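Local coordinates for protein indole-3-acetic acid-amido synthetase GH3.15 (Arabidopsis thaliana, PDB 6E1Q) that uses ATP to conjugate the auxin precursor indole-3-butyric acid with glutamine and possibly cysteine, and likewise joins the herbicide 2,4-DB to glutamine, at residues V53-Q56 against N57-N61; K225-K228 against F229-H233; D232-P235 against E236-N240. All coordinates share one frame; numbering follows the deposited sequence.

Contact 1: residues V53-Q56 against N57-N61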
loop_
_atom_site.group_PDB
_atom_site.type_symbol
_atom_site.label_atom_id
_atom_site.label_comp_id
_atom_site.label_asym_id
_atom_site.label_seq_id
_atom_site.Cartn_x
_atom_site.Cartn_y
_atom_site.Cartn_z
ATOM N N VAL A 53 -7.211 18.922 30.014
ATOM C CA VAL A 53 -6.323 18.887 28.855
ATOM C C VAL A 53 -4.953 18.323 29.185
ATOM O O VAL A 53 -4.103 18.232 28.295
ATOM C CB VAL A 53 -6.182 20.283 28.211
ATOM C CG1 VAL A 53 -7.542 20.822 27.806
ATOM C CG2 VAL A 53 -5.491 21.256 29.192
ATOM N N ASP A 54 -4.711 17.943 30.433
ATOM C CA ASP A 54 -3.408 17.457 30.856
ATOM C C ASP A 54 -3.195 16.025 30.380
ATOM O O ASP A 54 -4.144 15.277 30.131
ATOM C CB ASP A 54 -3.295 17.513 32.373
ATOM C CG ASP A 54 -4.223 16.526 33.048
ATOM O OD1 ASP A 54 -5.433 16.817 33.140
ATOM O OD2 ASP A 54 -3.746 15.450 33.468
ATOM N N LYS A 55 -1.919 15.637 30.286
ATOM C CA LYS A 55 -1.595 14.335 29.709
ATOM C C LYS A 55 -2.053 13.193 30.608
ATOM O O LYS A 55 -2.532 12.161 30.114
ATOM C CB LYS A 55 -0.094 14.224 29.441
ATOM C CG LYS A 55 0.283 12.881 28.830
ATOM C CD LYS A 55 1.776 12.711 28.637
ATOM C CE LYS A 55 2.327 13.697 27.624
ATOM N NZ LYS A 55 3.627 13.208 27.088
ATOM N N GLN A 56 -1.925 13.354 31.924
ATOM C CA GLN A 56 -2.200 12.238 32.824
ATOM C C GLN A 56 -3.686 11.900 32.865
ATOM O O GLN A 56 -4.059 10.722 32.904
ATOM C CB GLN A 56 -1.664 12.541 34.223
ATOM C CG GLN A 56 -1.047 11.325 34.910
ATOM C CD GLN A 56 -0.302 10.404 33.940
ATOM O OE1 GLN A 56 0.522 10.851 33.135
ATOM N NE2 GLN A 56 -0.606 9.111 34.007
ATOM N N ASN A 57 -4.554 12.911 32.864
ATOM C CA ASN A 57 -5.980 12.633 32.746
ATOM C C ASN A 57 -6.308 12.001 31.398
ATOM O O ASN A 57 -7.201 11.150 31.305
ATOM C CB ASN A 57 -6.784 13.913 32.953
ATOM C CG ASN A 57 -7.004 14.222 34.420
ATOM O OD1 ASN A 57 -7.427 13.359 35.187
ATOM N ND2 ASN A 57 -6.715 15.458 34.819
ATOM N N PHE A 58 -5.595 12.405 30.345
ATOM C CA PHE A 58 -5.755 11.776 29.041
ATOM C C PHE A 58 -5.468 10.282 29.130
ATOM O O PHE A 58 -6.300 9.455 28.744
ATOM C CB PHE A 58 -4.833 12.482 28.039
ATOM C CG PHE A 58 -4.770 11.839 26.676
ATOM C CD1 PHE A 58 -5.674 12.186 25.686
ATOM C CD2 PHE A 58 -3.754 10.949 26.363
ATOM C CE1 PHE A 58 -5.598 11.621 24.431
ATOM C CE2 PHE A 58 -3.675 10.381 25.106
ATOM C CZ PHE A 58 -4.582 10.734 24.133
ATOM N N LYS A 59 -4.311 9.918 29.698
ATOM C CA LYS A 59 -3.902 8.517 29.742
ATOM C C LYS A 59 -4.823 7.690 30.622
ATOM O O LYS A 59 -5.082 6.522 30.316
ATOM C CB LYS A 59 -2.452 8.403 30.228
ATOM C CG LYS A 59 -1.416 9.080 29.317
ATOM C CD LYS A 59 -0.431 8.063 28.727
ATOM C CE LYS A 59 0.679 8.728 27.912
ATOM N NZ LYS A 59 1.347 7.778 26.949
ATOM N N LYS A 60 -5.348 8.285 31.696
ATOM C CA LYS A 60 -6.217 7.580 32.627
ATOM C C LYS A 60 -7.637 7.409 32.086
ATOM O O LYS A 60 -8.224 6.332 32.226
ATOM C CB LYS A 60 -6.249 8.322 33.964
ATOM C CG LYS A 60 -6.754 7.494 35.137
ATOM C CD LYS A 60 -7.902 8.175 35.880
ATOM C CE LYS A 60 -7.605 9.639 36.187
ATOM N NZ LYS A 60 -8.843 10.403 36.538
ATOM N N ASN A 61 -8.210 8.444 31.464
ATOM C CA ASN A 61 -9.652 8.463 31.226
ATOM C C ASN A 61 -10.073 8.192 29.786
ATOM O O ASN A 61 -11.236 7.848 29.561
ATOM C CB ASN A 61 -10.251 9.810 31.641
ATOM C CG ASN A 61 -10.200 10.028 33.130
ATOM O OD1 ASN A 61 -10.105 9.073 33.902
ATOM N ND2 ASN A 61 -10.271 11.287 33.547
#

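Contact 2: residues K225-K228 against F229-H233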
loop_
_atom_site.group_PDB
_atom_site.type_symbol
_atom_site.label_atom_id
_atom_site.label_comp_id
_atom_site.label_asym_id
_atom_site.label_seq_id
_atom_site.Cartn_x
_atom_site.Cartn_y
_atom_site.Cartn_z
ATOM N N LYS A 225 0.152 -4.544 -13.041
ATOM C CA LYS A 225 -1.065 -4.337 -13.811
ATOM C C LYS A 225 -0.833 -3.339 -14.950
ATOM O O LYS A 225 -1.335 -3.527 -16.057
ATOM C CB LYS A 225 -2.170 -3.876 -12.857
ATOM C CG LYS A 225 -3.529 -3.733 -13.462
ATOM C CD LYS A 225 -4.112 -5.071 -13.833
ATOM C CE LYS A 225 -5.512 -4.932 -14.394
ATOM N NZ LYS A 225 -6.071 -6.249 -14.844
ATOM N N VAL A 226 -0.033 -2.302 -14.710
ATOM C CA VAL A 226 0.321 -1.362 -15.766
ATOM C C VAL A 226 1.124 -2.060 -16.858
ATOM O O VAL A 226 0.869 -1.883 -18.055
ATOM C CB VAL A 226 1.099 -0.172 -15.168
ATOM C CG1 VAL A 226 1.634 0.707 -16.271
ATOM C CG2 VAL A 226 0.180 0.665 -14.259
ATOM N N ILE A 227 2.094 -2.878 -16.463
ATOM C CA ILE A 227 2.947 -3.554 -17.434
ATOM C C ILE A 227 2.141 -4.568 -18.241
ATOM O O ILE A 227 2.323 -4.705 -19.458
ATOM C CB ILE A 227 4.127 -4.213 -16.697
ATOM C CG1 ILE A 227 5.038 -3.133 -16.125
ATOM C CG2 ILE A 227 4.876 -5.184 -17.623
ATOM C CD1 ILE A 227 6.207 -3.659 -15.358
ATOM N N LYS A 228 1.235 -5.289 -17.577
ATOM C CA LYS A 228 0.376 -6.218 -18.293
ATOM C C LYS A 228 -0.442 -5.497 -19.363
ATOM O O LYS A 228 -0.556 -5.983 -20.494
ATOM C CB LYS A 228 -0.538 -6.951 -17.313
ATOM C CG LYS A 228 -1.211 -8.194 -17.906
ATOM C CD LYS A 228 -2.712 -7.991 -18.156
ATOM C CE LYS A 228 -3.426 -9.313 -18.472
ATOM N NZ LYS A 228 -3.410 -9.680 -19.923
ATOM N N PHE A 229 -1.014 -4.336 -19.030
ATOM C CA PHE A 229 -1.742 -3.566 -20.034
ATOM C C PHE A 229 -0.827 -3.162 -21.193
ATOM O O PHE A 229 -1.211 -3.256 -22.366
ATOM C CB PHE A 229 -2.380 -2.338 -19.381
ATOM C CG PHE A 229 -3.463 -1.713 -20.203
ATOM C CD1 PHE A 229 -3.156 -0.757 -21.162
ATOM C CD2 PHE A 229 -4.788 -2.085 -20.029
ATOM C CE1 PHE A 229 -4.141 -0.172 -21.927
ATOM C CE2 PHE A 229 -5.796 -1.504 -20.800
ATOM C CZ PHE A 229 -5.470 -0.543 -21.745
ATOM N N LEU A 230 0.395 -2.723 -20.888
ATOM C CA LEU A 230 1.328 -2.348 -21.948
ATOM C C LEU A 230 1.633 -3.524 -22.866
ATOM O O LEU A 230 1.683 -3.365 -24.094
ATOM C CB LEU A 230 2.626 -1.823 -21.346
ATOM C CG LEU A 230 2.712 -0.351 -21.002
ATOM C CD1 LEU A 230 3.994 -0.110 -20.204
ATOM C CD2 LEU A 230 2.647 0.511 -22.263
ATOM N N GLU A 231 1.868 -4.709 -22.283
ATOM C CA GLU A 231 2.150 -5.892 -23.087
ATOM C C GLU A 231 1.043 -6.139 -24.104
ATOM O O GLU A 231 1.316 -6.548 -25.238
ATOM C CB GLU A 231 2.322 -7.130 -22.191
ATOM C CG GLU A 231 3.643 -7.193 -21.438
ATOM C CD GLU A 231 3.668 -8.298 -20.367
ATOM O OE1 GLU A 231 2.589 -8.746 -19.928
ATOM O OE2 GLU A 231 4.768 -8.707 -19.952
ATOM N N ASP A 232 -0.210 -5.899 -23.719
ATOM C CA ASP A 232 -1.329 -6.214 -24.597
ATOM C C ASP A 232 -1.605 -5.123 -25.620
ATOM O O ASP A 232 -2.149 -5.421 -26.689
ATOM C CB ASP A 232 -2.595 -6.441 -23.781
ATOM C CG ASP A 232 -2.580 -7.766 -23.039
ATOM O OD1 ASP A 232 -1.779 -8.656 -23.405
ATOM O OD2 ASP A 232 -3.366 -7.896 -22.078
ATOM N N HIS A 233 -1.265 -3.864 -25.322
ATOM C CA HIS A 233 -1.792 -2.748 -26.101
ATOM C C HIS A 233 -0.747 -1.782 -26.632
ATOM O O HIS A 233 -1.122 -0.788 -27.267
ATOM C CB HIS A 233 -2.825 -1.969 -25.271
ATOM C CG HIS A 233 -3.959 -2.828 -24.797
ATOM N ND1 HIS A 233 -4.877 -3.390 -25.663
ATOM C CD2 HIS A 233 -4.306 -3.249 -23.556
ATOM C CE1 HIS A 233 -5.748 -4.107 -24.976
ATOM N NE2 HIS A 233 -5.424 -4.040 -23.695
#

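Contact 3: residues D232-P235 against E236-N240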
loop_
_atom_site.group_PDB
_atom_site.type_symbol
_atom_site.label_atom_id
_atom_site.label_comp_id
_atom_site.label_asym_id
_atom_site.label_seq_id
_atom_site.Cartn_x
_atom_site.Cartn_y
_atom_site.Cartn_z
ATOM N N ASP A 232 -0.210 -5.899 -23.719
ATOM C CA ASP A 232 -1.329 -6.214 -24.597
ATOM C C ASP A 232 -1.605 -5.123 -25.620
ATOM O O ASP A 232 -2.149 -5.421 -26.689
ATOM C CB ASP A 232 -2.595 -6.441 -23.781
ATOM C CG ASP A 232 -2.580 -7.766 -23.039
ATOM O OD1 ASP A 232 -1.779 -8.656 -23.405
ATOM O OD2 ASP A 232 -3.366 -7.896 -22.078
ATOM N N HIS A 233 -1.265 -3.864 -25.322
ATOM C CA HIS A 233 -1.792 -2.748 -26.101
ATOM C C HIS A 233 -0.747 -1.782 -26.632
ATOM O O HIS A 233 -1.122 -0.788 -27.267
ATOM C CB HIS A 233 -2.825 -1.969 -25.271
ATOM C CG HIS A 233 -3.959 -2.828 -24.797
ATOM N ND1 HIS A 233 -4.877 -3.390 -25.663
ATOM C CD2 HIS A 233 -4.306 -3.249 -23.556
ATOM C CE1 HIS A 233 -5.748 -4.107 -24.976
ATOM N NE2 HIS A 233 -5.424 -4.040 -23.695
ATOM N N TRP A 234 0.538 -2.039 -26.408
ATOM C CA TRP A 234 1.547 -1.094 -26.869
ATOM C C TRP A 234 1.471 -0.777 -28.366
ATOM O O TRP A 234 1.671 0.397 -28.715
ATOM C CB TRP A 234 2.947 -1.573 -26.462
ATOM C CG TRP A 234 3.495 -2.804 -27.129
ATOM C CD1 TRP A 234 3.514 -4.075 -26.613
ATOM C CD2 TRP A 234 4.157 -2.881 -28.409
ATOM N NE1 TRP A 234 4.116 -4.940 -27.500
ATOM C CE2 TRP A 234 4.527 -4.234 -28.605
ATOM C CE3 TRP A 234 4.472 -1.938 -29.404
ATOM C CZ2 TRP A 234 5.193 -4.668 -29.748
ATOM C CZ3 TRP A 234 5.128 -2.372 -30.555
ATOM C CH2 TRP A 234 5.483 -3.730 -30.716
ATOM N N PRO A 235 1.140 -1.707 -29.281
ATOM C CA PRO A 235 1.141 -1.300 -30.704
ATOM C C PRO A 235 0.066 -0.290 -31.013
ATOM O O PRO A 235 0.306 0.645 -31.793
ATOM C CB PRO A 235 0.929 -2.620 -31.470
ATOM C CG PRO A 235 1.341 -3.682 -30.476
ATOM C CD PRO A 235 0.897 -3.156 -29.146
ATOM N N GLU A 236 -1.113 -0.443 -30.409
ATOM C CA GLU A 236 -2.166 0.539 -30.636
ATOM C C GLU A 236 -1.812 1.882 -30.009
ATOM O O GLU A 236 -2.036 2.936 -30.621
ATOM C CB GLU A 236 -3.488 0.028 -30.082
ATOM C CG GLU A 236 -4.631 0.964 -30.352
ATOM C CD GLU A 236 -5.951 0.442 -29.826
ATOM O OE1 GLU A 236 -6.965 1.142 -30.010
ATOM O OE2 GLU A 236 -5.978 -0.660 -29.229
ATOM N N LEU A 237 -1.269 1.873 -28.786
ATOM C CA LEU A 237 -0.800 3.122 -28.184
ATOM C C LEU A 237 0.185 3.841 -29.100
ATOM O O LEU A 237 0.106 5.063 -29.285
ATOM C CB LEU A 237 -0.144 2.845 -26.829
ATOM C CG LEU A 237 -1.138 2.442 -25.744
ATOM C CD1 LEU A 237 -0.385 1.683 -24.649
ATOM C CD2 LEU A 237 -1.823 3.694 -25.179
ATOM N N CYS A 238 1.145 3.095 -29.653
ATOM C CA CYS A 238 2.150 3.708 -30.508
ATOM C C CYS A 238 1.526 4.220 -31.796
ATOM O O CYS A 238 1.911 5.279 -32.305
ATOM C CB CYS A 238 3.257 2.705 -30.797
ATOM S SG CYS A 238 4.258 2.372 -29.335
ATOM N N SER A 239 0.547 3.485 -32.321
ATOM C CA SER A 239 -0.146 3.922 -33.519
ATOM C C SER A 239 -0.836 5.269 -33.285
ATOM O O SER A 239 -0.766 6.168 -34.134
ATOM C CB SER A 239 -1.130 2.829 -33.951
ATOM O OG SER A 239 -2.177 3.379 -34.708
ATOM N N ASN A 240 -1.470 5.439 -32.119
ATOM C CA ASN A 240 -2.063 6.730 -31.770
ATOM C C ASN A 240 -1.015 7.832 -31.755
ATOM O O ASN A 240 -1.275 8.955 -32.203
ATOM C CB ASN A 240 -2.737 6.670 -30.398
ATOM C CG ASN A 240 -4.097 5.984 -30.422
ATOM O OD1 ASN A 240 -4.850 6.100 -29.455
ATOM N ND2 ASN A 240 -4.414 5.253 -31.506
HETATM O O HOH W 1 -4.634 -2.813 -28.199
#

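Contact 1: residues V53-Q56 against N57-N61
The carboxylate of Asp-54 and the amide of Asn-57 meet with their planes 77° apart. Asp-54 OD2 accepts from the backbone N of Asn-57, which comes from above the carboxylate plane, at 2.7 Å. Asp-54 OD1 is met on its syn side by Asn-57 ND2, a short contact of 2.5 Å, and this oxygen lies close to the amide plane of Asn-57. Asp-54 can turn back over the first turn because its CG sits between the backbone N and the carbonyl carbon (chi1 68°). This is a classic N-cap: aspartate precedes helix 55-61, accepts from the first-turn N-H of Asn-57, a capping bond, and its negative charge probably suits the positive end of the helix dipole. The backbone follows with Phe-58 N to Asp-54 O (3.2 Å) and Lys-59 N to Lys-55 O (2.9 Å). Lys-55 and Lys-59 run side by side, Lys-55 CG lying 4.2 Å from Lys-59 CG. Their charged ends, Lys-55 NZ and Lys-59 NZ, stay 5.9 Å apart. Acidic partners probably offset the like charges: Asp-29 for Lys-55, Asp-381 and Glu-358 for Lys-59. The Phe-58 side chain leads off to Leu-32 and Leu-36 of helix 24-38.

Contact 2: residues K225-K228 against F229-H233
Lys-228 NZ bonds Asp-232 OD2 at 2.8 Å in a salt bridge one turn along the helix. OD2 receives it with its syn lone pair, on the side of the other oxygen. Lysine has the length for this, since its chain must bend at chi2 and again at chi4 (-88°) to bring NZ round to an acid four residues on; Asp-232, with its short chain, holds its carboxylate near the backbone. Glu-231 is the other acid nearby, but its OE1 is 6.1 Å from Lys-228 NZ, so any attraction is probably weak.

Backbone bonds form the second group. The four i to i+4 links begin with Phe-229 N to Lys-225 O at 3.1 Å and end with Asp-232 N to Lys-228 O, the longest at 3.2 Å and the most bent at 144°.

Van der Waals and ring contacts make up the third. The Glu-231 side chain packs against a backbone carbonyl of the turn before, its CG 3.4 Å from Ile-227 O. One face of the Phe-229 ring receives His-233, whose CD2 stands 3.3 Å above the plane over the ring centre; the two rings are inclined at about 45°, neither stacked flat nor T-shaped.

Several helices surround this stretch of helix 220-243. Val-226 and Phe-229 pack on Met-198 and Leu-202 of helix 194-207. Ile-227, Leu-230 and Glu-231 lean on Trp-283, and Ile-227 and Glu-231 also touch Tyr-315 of helix 309-316. Lys-225 and Lys-228 face helix 537-547, which belongs to the C-terminal family region, at Met-542, Asn-543 and Asp-539.

Contact 3: residues D232-P235 against E236-N240
His-233 and Glu-236 are joined through a water at the start of a proline kink, where helix 220-243 continues although the N of Pro-235 has no hydrogen to bond the turn before. The water lies in the plane of the imidazole, at its edge, 2.6 Å from His-233 ND1, and donates to Glu-236 OE2 at 2.7 Å. Without it the two side chains would be too far apart to bond, as His-233 ND1 and Glu-236 OE2 are 4.6 Å from each other. Glutamate suits the position by its reach: CG lies anti to the backbone N (chi1 -177°) and the chain runs extended beyond it. The second oxygen, OE1, is bound by Ser-247 OG and Trp-249 NE1, so both oxygens are engaged, which should limit the rotation of the group. His-233 also gives its carbonyl O to Leu-237 N in an almost straight bond of 177°, while the Leu-237 side chain continues to Tyr-199 and Leu-203 of helix 194-207.

Next along, Trp-234 takes the crowded rotamer, CG between the backbone N and the carbonyl carbon (chi1 69°). This lays one face of its indole against the neighbouring proline: Pro-235 CG sits 3.5 Å above the plane of the indole, over its six-membered ring. At the edge of the indole, near its plane, comes the thiol of Cys-238, with Trp-234 CE3 to Cys-238 SG 4.3 Å. A small, polarisable side chain fits this spot beside Ile-274 and Glu-275 of helix 268-278. Cys-238 N bonds Trp-234 O.

Proline suits a place where its missing N-H costs one helix bond while its carbonyl still accepts. Pro-235 O receives Ser-239 N at 2.9 Å, and Ser-239 CB lies 3.4 Å from the same oxygen.

How the contacts relate
Contacts 2 and 3 are successive parts of helix 220-243, with centres about 10 Å apart. Asp-232 and His-233 belong to both, and His-233 looks back to one contact and forward to the other. The two also touch through leucines seven residues, about two turns, apart, on the same side of the helix: Leu-230 CD2 to Leu-237 CD1 at 4.0 Å. Contact 1 lies on the opposite side of the chain's centre; its centre is about 54 Å from that of contact 2 and 61 Å from that of contact 3. None forms part of the acyl-acid or ATP site. The side chain of Val-226 in contact 2 is still about 10 Å from a bound (2,4-dichlorophenoxy)acetic acid.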